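Local coordinates for protein 2-C-methyl-D-erythritol 4-phosphate cytidylyltransferase (Neisseria gonorrhoeae, PDB 1VGW) that probably catalyses the transfer of a cytidylyl group from CTP to 2-C-methyl-D-erythritol 4-phosphate, the second step of the DXP route to isoprenoids, at residues B[120-123]-B[124-128]; B[90-93]-B[94-98]. All coordinates share one frame; numbering follows the deposited sequence.

Contact 1 (B[120-123]-B[124-128]); sequences EALA and RLIEQ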
# COMPACT_ATOMS: atom_id res chain seq x y z
N GLU B 120 -0.92 8.02 -17.56
CA GLU B 120 0.35 8.70 -17.41
C GLU B 120 1.46 7.76 -16.94
O GLU B 120 2.63 7.89 -17.34
CB GLU B 120 0.18 9.86 -16.41
CG GLU B 120 1.05 11.06 -16.72
CD GLU B 120 0.76 12.29 -15.89
OE1 GLU B 120 1.69 13.14 -15.73
OE2 GLU B 120 -0.38 12.46 -15.40
N ALA B 121 1.07 6.79 -16.10
CA ALA B 121 2.01 5.82 -15.54
C ALA B 121 2.52 4.87 -16.62
O ALA B 121 3.66 4.45 -16.64
CB ALA B 121 1.38 5.05 -14.39
N LEU B 122 1.62 4.53 -17.55
CA LEU B 122 1.93 3.65 -18.67
C LEU B 122 2.95 4.33 -19.59
O LEU B 122 3.95 3.69 -19.96
CB LEU B 122 0.69 3.25 -19.41
CG LEU B 122 0.74 2.31 -20.58
CD1 LEU B 122 1.39 0.98 -20.25
CD2 LEU B 122 -0.64 2.05 -21.18
N ALA B 123 2.73 5.61 -19.88
CA ALA B 123 3.60 6.41 -20.70
C ALA B 123 5.02 6.45 -20.14
O ALA B 123 5.98 6.19 -20.88
CB ALA B 123 3.06 7.83 -20.89
N ARG B 124 5.17 6.76 -18.85
CA ARG B 124 6.49 6.75 -18.21
C ARG B 124 7.20 5.40 -18.34
O ARG B 124 8.39 5.33 -18.67
CB ARG B 124 6.32 7.03 -16.71
CG ARG B 124 6.64 8.44 -16.27
CD ARG B 124 7.05 8.47 -14.81
NE ARG B 124 6.06 7.88 -13.94
CZ ARG B 124 4.89 8.36 -13.58
NH1 ARG B 124 4.13 7.64 -12.75
NH2 ARG B 124 4.44 9.52 -14.03
N LEU B 125 6.50 4.29 -18.12
CA LEU B 125 7.15 2.98 -18.26
C LEU B 125 7.66 2.76 -19.67
O LEU B 125 8.72 2.16 -19.89
CB LEU B 125 6.19 1.87 -17.86
CG LEU B 125 6.60 0.42 -18.00
CD1 LEU B 125 7.72 0.07 -17.01
CD2 LEU B 125 5.41 -0.53 -17.79
N ILE B 126 6.83 3.08 -20.67
CA ILE B 126 7.19 2.86 -22.06
C ILE B 126 8.40 3.73 -22.42
O ILE B 126 9.33 3.20 -23.02
CB ILE B 126 6.05 3.10 -23.03
CG1 ILE B 126 5.07 1.90 -23.01
CG2 ILE B 126 6.51 3.32 -24.47
CD1 ILE B 126 3.64 2.35 -23.35
N GLU B 127 8.36 4.98 -22.00
CA GLU B 127 9.40 5.94 -22.27
C GLU B 127 10.74 5.61 -21.64
O GLU B 127 11.78 5.60 -22.32
CB GLU B 127 8.93 7.33 -21.80
CG GLU B 127 9.86 8.47 -22.19
CD GLU B 127 9.98 8.59 -23.70
OE1 GLU B 127 8.94 8.51 -24.39
OE2 GLU B 127 11.11 8.71 -24.19
N GLN B 128 10.72 5.20 -20.36
CA GLN B 128 11.97 4.86 -19.67
C GLN B 128 12.43 3.45 -19.83
O GLN B 128 13.58 3.19 -20.25
CB GLN B 128 11.79 5.24 -18.19
CG GLN B 128 11.51 6.74 -18.05
CD GLN B 128 11.05 7.13 -16.68
OE1 GLN B 128 10.47 8.21 -16.50
NE2 GLN B 128 11.25 6.28 -15.68

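Contact 2 (B[90-93]-B[94-98]); sequences NGVA and KLLET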
# COMPACT_ATOMS: atom_id res chain seq x y z
N ASN B 90 3.55 -19.52 -21.84
CA ASN B 90 2.94 -19.90 -23.11
C ASN B 90 2.63 -18.69 -23.99
O ASN B 90 2.67 -18.73 -25.22
CB ASN B 90 1.64 -20.67 -22.86
CG ASN B 90 1.71 -21.95 -22.10
OD1 ASN B 90 2.70 -22.65 -21.94
ND2 ASN B 90 0.52 -22.33 -21.53
N GLY B 91 2.18 -17.59 -23.39
CA GLY B 91 1.85 -16.42 -24.22
C GLY B 91 3.11 -15.90 -24.90
O GLY B 91 3.11 -15.66 -26.11
N VAL B 92 4.15 -15.65 -24.12
CA VAL B 92 5.42 -15.17 -24.68
C VAL B 92 5.93 -16.14 -25.75
O VAL B 92 6.27 -15.67 -26.85
CB VAL B 92 6.50 -15.00 -23.60
CG1 VAL B 92 7.84 -14.59 -24.22
CG2 VAL B 92 6.08 -13.98 -22.55
N ALA B 93 5.92 -17.45 -25.52
CA ALA B 93 6.38 -18.39 -26.54
C ALA B 93 5.58 -18.31 -27.82
O ALA B 93 6.09 -18.37 -28.95
CB ALA B 93 6.33 -19.83 -26.04
N LYS B 94 4.25 -18.29 -27.67
CA LYS B 94 3.37 -18.19 -28.83
C LYS B 94 3.55 -16.86 -29.53
O LYS B 94 3.59 -16.87 -30.77
CB LYS B 94 1.93 -18.50 -28.42
CG LYS B 94 0.92 -18.49 -29.53
CD LYS B 94 -0.32 -19.35 -29.28
CE LYS B 94 -1.46 -18.82 -30.17
NZ LYS B 94 -2.52 -19.81 -30.42
N LEU B 95 3.81 -15.74 -28.86
CA LEU B 95 4.03 -14.47 -29.59
C LEU B 95 5.24 -14.56 -30.53
O LEU B 95 5.31 -13.89 -31.58
CB LEU B 95 4.16 -13.31 -28.62
CG LEU B 95 2.94 -12.61 -28.06
CD1 LEU B 95 3.26 -11.79 -26.80
CD2 LEU B 95 2.29 -11.66 -29.06
N LEU B 96 6.30 -15.26 -30.12
CA LEU B 96 7.51 -15.43 -30.88
C LEU B 96 7.28 -16.48 -31.98
O LEU B 96 7.43 -16.22 -33.17
CB LEU B 96 8.63 -15.92 -30.00
CG LEU B 96 9.67 -15.08 -29.34
CD1 LEU B 96 9.85 -13.68 -29.84
CD2 LEU B 96 9.60 -15.15 -27.83
N GLU B 97 6.79 -17.66 -31.61
CA GLU B 97 6.56 -18.74 -32.57
C GLU B 97 5.68 -18.25 -33.70
O GLU B 97 5.83 -18.60 -34.88
CB GLU B 97 5.93 -19.94 -31.89
CG GLU B 97 5.97 -21.26 -32.60
CD GLU B 97 5.40 -21.30 -34.00
OE1 GLU B 97 6.16 -21.65 -34.95
OE2 GLU B 97 4.22 -20.93 -34.19
N THR B 98 4.71 -17.44 -33.34
CA THR B 98 3.76 -16.88 -34.29
C THR B 98 4.35 -15.85 -35.21
O THR B 98 3.82 -15.66 -36.31
CB THR B 98 2.55 -16.33 -33.47
OG1 THR B 98 1.50 -17.33 -33.58
CG2 THR B 98 2.07 -15.00 -33.84

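Contact 1 (B[120-123]-B[124-128])
Leu122 turns CG anti to its own backbone N (chi1 -178°), while Ile126, one turn later, sets CG1 anti to its carbonyl carbon (chi1 -77°) and carries CD1 back along the helix. The two branches therefore converge: Ile126 CD1 lies 4.0 Å from Leu122 CG and 4.1 Å from Leu122 CD1, and the chains cross at a slant rather than running alongside each other. The same CD1 also rests 3.7 Å from the carbonyl oxygen of Leu122.

Beneath this i to i+4 pair runs an ordinary alpha-helical ladder. Arg124 N, Leu125 N, Ile126 N and Glu127 N bond to the carbonyl oxygens of Glu120, Ala121, Leu122 and Ala123, respectively. The last, Glu127 N to Ala123 O, measures 2.9 Å.

Arg124 folds its guanidinium back over the preceding turn. Ala121 CA and Glu120 O sit above one face of that group, both offset toward its rim, and NH1 comes to 3.9 Å from Ala121 CA. Glu120 OE1 remains 4.9 Å from Arg124 NH2, so the opposite charges may attract weakly without forming a salt bridge. NH1 instead bonds to the carbonyl oxygen of Gln207.

The apolar side of helix 119-129 packs against the mixed sheet of the nucleotidyltransferase fold. Leu122, Leu125 and Ile126 meet Leu108 of strand 106-109, Ala121 and Leu125 touch Leu138 of strand 136-141, and Leu125 also reaches Ile206 of strand 204-207.

Contact 2 (B[90-93]-B[94-98])
Backbone hydrogen bonding joins Asn90, Gly91, Val92 and Ala93 to Lys94, Leu95, Leu96 and Glu97 in the i to i+4 pattern of an alpha-helix. Leu95 N to Gly91 O, at 2.8 Å, is shorter than Leu96 N to Val92 O at 3.3 Å. Ala93 O accepts a nearly straight bond from Glu97 N (171°) and a weak second one from Leu96 N at 122°, a local i to i+3 addition to the regular ladder.

Apolar contact is concentrated in Val92 and Leu96. Their side chains lie next to each other and point the same way, with Val92 CG1 4.1 Å from Leu96 CD2; chi1 of 176° puts CG1 anti to the Val92 nitrogen. Leu96 CD2 also approaches Val92 O at 3.5 Å. At Gly91, Leu95 packs against bare backbone, its CG 3.6 Å from Gly91 O.

Among the polar side chains, Lys94 places CB 3.3 Å from Asn90 O and then extends beyond CG to a cation-pi contact with Trp77. Asn90 ND2 donates a hydrogen bond to Asn79 O.

The apolar side of helix 84-98 packs against both strand 7-12 and helix 174-180: Val92 touches Leu10, Leu177 and His178, Leu95 reaches Ile8, and Leu96 packs on Ala174 and His178.

In the fold
Contact 2 comes first along the chain, on helix 84-98, and contact 1 follows on helix 119-129, with strand 106-109 between them in sequence. Their centres are 24 Å apart and their nearest atoms about 14 Å, so the contacts do not touch. They are related through the mixed eight-stranded sheet: contact 2 packs on strand 7-12, contact 1 on strand 106-109, and those two strands pair in parallel. Contact 1 also spans to strands 136-141 and 204-207. Both lie away from the residues that probably serve catalysis and substrate positioning, and residues of each helix pack on the same sheet, at neighbouring strands.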